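Protein CT_858 (Chlamydia trachomatis, PDB 3DOR) probably acts as a secreted serine-type endopeptidase of the S41 peptidase kind, built as a dimer and carrying a PDZ-like domain. Local coordinates at residues Thr77-Thr89 and Arg181-Asp193. Numbering follows the deposited sequence.
Sequences TFFAIESAYLPYT and RVKWRYVPEGVGD. With SO4 (sulfate ion), chain L.
Glu189 OE2 is gripped by two backbone amides from different segments: Ile81 N meets it on the syn side at 3.0 Å, and Val191 N takes the anti lone pair. The second oxygen, OE1, accepts Glu82 N at 3.0 Å from well above the carboxylate plane, and a water links OE1 to Glu82 OE1. With CG anti to the backbone N (chi1 -174°) and a bend at chi2 (53°), the Glu189 side chain turns back on its own loop and fixes the carboxylate between residues 80-82 and 190-191. This probably favours the charged form, although the Glu82 carboxylate lies nearby. Beyond it the chains pair as antiparallel strands. Ser83 and Val187 exchange two backbone bonds, as do Tyr85 and Arg185, while Ala84 and Tyr186 form the non-hydrogen-bonded pair between them. A second water joins Ser83 OG to Arg185 O. Just past the paired residues, Leu86 lies over the indole of Trp184, its CD1 3.7 Å from the six-membered ring centroid and almost on the ring normal; Ala84 CB reaches Trp184 CE3 at 3.5 Å. Pro87, centre of an inverse gamma turn, sets CD over one face of the Arg185 guanidinium, and its CG comes 3.4 Å from Arg185 NH1; at the edge of that group sits a sulfate, bound weakly and probably from the crystallisation liquor. The pairing joins strands 83-92 and 177-187 within the antiparallel sheet of the PDZ-like domain, where strand 165-171 flanks 177-187 and its Thr166 touches Leu86 and Trp184. Past Val191, Asp193 caps helix 194-197, and Gly192 O bonds to Trp426 of the second subunit.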
# COMPACT_ATOMS: atom_id res chain seq x y z
N THR B 77 4.12 9.54 11.56
CA THR B 77 3.96 10.75 10.77
C THR B 77 2.47 11.07 10.84
O THR B 77 1.65 10.15 10.99
CB THR B 77 4.38 10.56 9.30
OG1 THR B 77 3.50 9.63 8.67
CG2 THR B 77 5.81 10.05 9.21
N PHE B 78 2.11 12.34 10.72
CA PHE B 78 0.70 12.71 10.81
C PHE B 78 0.20 13.52 9.64
O PHE B 78 0.99 14.16 8.93
CB PHE B 78 0.47 13.51 12.11
CG PHE B 78 1.03 12.84 13.34
CD1 PHE B 78 2.36 13.03 13.69
CD2 PHE B 78 0.22 12.02 14.13
CE1 PHE B 78 2.89 12.39 14.82
CE2 PHE B 78 0.75 11.38 15.26
CZ PHE B 78 2.08 11.57 15.61
N PHE B 79 -1.12 13.50 9.43
CA PHE B 79 -1.72 14.28 8.35
C PHE B 79 -1.80 15.71 8.88
O PHE B 79 -2.86 16.15 9.34
CB PHE B 79 -3.14 13.79 8.02
CG PHE B 79 -3.19 12.45 7.32
CD1 PHE B 79 -3.65 11.32 7.99
CD2 PHE B 79 -2.79 12.34 5.99
CE1 PHE B 79 -3.72 10.09 7.33
CE2 PHE B 79 -2.86 11.11 5.32
CZ PHE B 79 -3.32 9.98 6.00
N ALA B 80 -0.68 16.42 8.84
CA ALA B 80 -0.59 17.80 9.32
C ALA B 80 0.50 18.52 8.54
O ALA B 80 1.52 17.91 8.22
CB ALA B 80 -0.24 17.80 10.81
N ILE B 81 0.30 19.80 8.23
CA ILE B 81 1.29 20.53 7.45
C ILE B 81 2.04 21.65 8.16
O ILE B 81 3.01 22.17 7.62
CB ILE B 81 0.67 21.13 6.17
CG1 ILE B 81 -0.38 22.17 6.54
CG2 ILE B 81 0.05 20.02 5.33
CD1 ILE B 81 -1.03 22.81 5.33
N GLU B 82 1.59 22.02 9.35
CA GLU B 82 2.27 23.09 10.08
C GLU B 82 3.78 22.82 10.18
O GLU B 82 4.19 21.70 10.49
CB GLU B 82 1.69 23.22 11.49
CG GLU B 82 2.38 24.29 12.31
CD GLU B 82 1.78 24.42 13.69
OE1 GLU B 82 1.53 23.38 14.32
OE2 GLU B 82 1.56 25.57 14.13
N SER B 83 4.59 23.83 9.91
CA SER B 83 6.04 23.66 9.99
C SER B 83 6.79 24.97 10.17
O SER B 83 6.28 26.05 9.87
CB SER B 83 6.55 22.96 8.73
OG SER B 83 6.49 23.82 7.60
N ALA B 84 8.03 24.86 10.64
CA ALA B 84 8.90 26.01 10.87
C ALA B 84 10.26 25.64 10.30
O ALA B 84 10.74 24.54 10.51
CB ALA B 84 9.00 26.31 12.35
N TYR B 85 10.89 26.58 9.60
CA TYR B 85 12.19 26.31 8.98
C TYR B 85 13.09 27.53 8.92
O TYR B 85 12.63 28.62 8.61
CB TYR B 85 11.97 25.80 7.55
CG TYR B 85 13.24 25.57 6.76
CD1 TYR B 85 14.02 24.43 6.98
CD2 TYR B 85 13.64 26.47 5.78
CE1 TYR B 85 15.18 24.20 6.24
CE2 TYR B 85 14.80 26.25 5.03
CZ TYR B 85 15.56 25.11 5.27
OH TYR B 85 16.70 24.88 4.53
N LEU B 86 14.37 27.33 9.22
CA LEU B 86 15.38 28.39 9.14
C LEU B 86 16.43 27.89 8.15
O LEU B 86 16.96 26.79 8.30
CB LEU B 86 16.00 28.65 10.51
CG LEU B 86 15.03 29.35 11.47
CD1 LEU B 86 15.64 29.53 12.85
CD2 LEU B 86 14.64 30.70 10.87
N PRO B 87 16.75 28.70 7.12
CA PRO B 87 17.71 28.40 6.05
C PRO B 87 19.20 28.29 6.40
O PRO B 87 20.04 28.91 5.74
CB PRO B 87 17.45 29.50 5.04
CG PRO B 87 17.18 30.67 5.94
CD PRO B 87 16.26 30.09 7.00
N TYR B 88 19.52 27.49 7.41
CA TYR B 88 20.92 27.30 7.80
C TYR B 88 21.23 25.84 8.04
O TYR B 88 20.33 25.02 8.20
CB TYR B 88 21.24 28.09 9.06
CG TYR B 88 20.82 29.52 8.97
CD1 TYR B 88 19.58 29.94 9.44
CD2 TYR B 88 21.65 30.46 8.36
CE1 TYR B 88 19.17 31.27 9.31
CE2 TYR B 88 21.26 31.79 8.23
CZ TYR B 88 20.01 32.18 8.70
OH TYR B 88 19.61 33.48 8.53
N THR B 89 22.52 25.51 8.03
CA THR B 89 22.95 24.15 8.28
C THR B 89 24.16 24.19 9.19
O THR B 89 25.15 24.87 8.92
CB THR B 89 23.31 23.40 6.99
OG1 THR B 89 22.20 23.43 6.08
CG2 THR B 89 23.66 21.95 7.30
N ARG B 181 19.18 38.26 14.94
CA ARG B 181 17.75 38.05 15.08
C ARG B 181 17.26 37.52 13.74
O ARG B 181 17.46 38.14 12.69
CB ARG B 181 17.06 39.38 15.43
CG ARG B 181 15.63 39.25 15.96
CD ARG B 181 15.56 38.40 17.23
NE ARG B 181 14.25 38.43 17.86
CZ ARG B 181 13.88 37.66 18.89
NH1 ARG B 181 14.73 36.78 19.41
NH2 ARG B 181 12.66 37.77 19.39
N VAL B 182 16.63 36.35 13.79
CA VAL B 182 16.12 35.70 12.60
C VAL B 182 14.64 35.35 12.75
O VAL B 182 14.13 35.23 13.87
CB VAL B 182 16.97 34.44 12.31
CG1 VAL B 182 16.14 33.37 11.66
CG2 VAL B 182 18.14 34.81 11.40
N LYS B 183 13.95 35.18 11.63
CA LYS B 183 12.53 34.84 11.68
C LYS B 183 12.21 33.48 11.07
O LYS B 183 12.55 33.20 9.92
CB LYS B 183 11.69 35.90 10.97
CG LYS B 183 10.20 35.59 11.03
CD LYS B 183 9.36 36.56 10.21
CE LYS B 183 7.88 36.28 10.43
NZ LYS B 183 7.00 37.08 9.52
N TRP B 184 11.54 32.63 11.84
CA TRP B 184 11.15 31.31 11.36
C TRP B 184 10.29 31.43 10.11
O TRP B 184 9.44 32.31 10.00
CB TRP B 184 10.32 30.55 12.40
CG TRP B 184 11.08 29.95 13.53
CD1 TRP B 184 11.14 30.41 14.81
CD2 TRP B 184 11.86 28.74 13.51
NE1 TRP B 184 11.91 29.58 15.58
CE2 TRP B 184 12.36 28.54 14.81
CE3 TRP B 184 12.17 27.81 12.51
CZ2 TRP B 184 13.16 27.45 15.15
CZ3 TRP B 184 12.97 26.72 12.84
CH2 TRP B 184 13.45 26.55 14.15
N ARG B 185 10.53 30.53 9.16
CA ARG B 185 9.74 30.48 7.95
C ARG B 185 8.62 29.54 8.40
O ARG B 185 8.83 28.34 8.55
CB ARG B 185 10.54 29.87 6.81
CG ARG B 185 10.77 30.83 5.66
CD ARG B 185 12.22 31.27 5.50
NE ARG B 185 12.77 30.77 4.25
CZ ARG B 185 13.90 31.18 3.69
NH1 ARG B 185 14.63 32.12 4.27
NH2 ARG B 185 14.32 30.63 2.56
N TYR B 186 7.43 30.11 8.63
CA TYR B 186 6.29 29.36 9.14
C TYR B 186 5.17 29.05 8.16
O TYR B 186 4.78 29.87 7.33
CB TYR B 186 5.73 30.12 10.35
CG TYR B 186 4.59 29.45 11.08
CD1 TYR B 186 4.82 28.34 11.89
CD2 TYR B 186 3.29 29.93 10.99
CE1 TYR B 186 3.78 27.73 12.60
CE2 TYR B 186 2.24 29.33 11.69
CZ TYR B 186 2.49 28.23 12.49
OH TYR B 186 1.46 27.63 13.19
N VAL B 187 4.65 27.83 8.28
CA VAL B 187 3.53 27.37 7.47
C VAL B 187 2.46 26.98 8.47
O VAL B 187 2.65 26.07 9.28
CB VAL B 187 3.92 26.14 6.60
CG1 VAL B 187 2.68 25.54 5.95
CG2 VAL B 187 4.92 26.54 5.52
N PRO B 188 1.32 27.70 8.47
CA PRO B 188 0.24 27.38 9.42
C PRO B 188 -0.42 26.04 9.12
O PRO B 188 -0.28 25.50 8.02
CB PRO B 188 -0.73 28.56 9.25
CG PRO B 188 -0.54 28.94 7.82
CD PRO B 188 0.96 28.85 7.62
N GLU B 189 -1.13 25.50 10.10
CA GLU B 189 -1.80 24.22 9.94
C GLU B 189 -3.01 24.36 9.02
O GLU B 189 -3.79 25.31 9.16
CB GLU B 189 -2.24 23.66 11.29
CG GLU B 189 -2.82 22.26 11.18
CD GLU B 189 -1.89 21.31 10.46
OE1 GLU B 189 -0.77 21.06 10.98
OE2 GLU B 189 -2.26 20.81 9.37
N GLY B 190 -3.16 23.42 8.10
CA GLY B 190 -4.28 23.47 7.17
C GLY B 190 -5.31 22.41 7.51
O GLY B 190 -6.39 22.35 6.91
N VAL B 191 -4.98 21.57 8.48
CA VAL B 191 -5.89 20.51 8.90
C VAL B 191 -6.42 20.90 10.27
O VAL B 191 -5.72 20.77 11.27
CB VAL B 191 -5.15 19.15 8.99
CG1 VAL B 191 -6.03 18.11 9.71
CG2 VAL B 191 -4.80 18.66 7.59
N GLY B 192 -7.66 21.39 10.29
CA GLY B 192 -8.29 21.83 11.52
C GLY B 192 -8.22 20.84 12.66
O GLY B 192 -8.60 19.68 12.52
N ASP B 193 -7.73 21.30 13.81
CA ASP B 193 -7.60 20.45 14.99
C ASP B 193 -8.99 19.92 15.35
O ASP B 193 -9.97 20.67 15.38
CB ASP B 193 -7.01 21.25 16.15
CG ASP B 193 -6.51 20.37 17.29
OD1 ASP B 193 -7.35 19.78 18.00
OD2 ASP B 193 -5.28 20.25 17.46
S SO4 L . 13.65 35.75 5.52
O1 SO4 L . 14.47 37.03 5.43
O2 SO4 L . 12.61 35.75 4.42
O3 SO4 L . 14.53 34.52 5.33
O4 SO4 L . 13.04 35.71 6.91
O HOH W 1 -0.57 21.30 13.54
O HOH W 2 8.02 26.10 7.03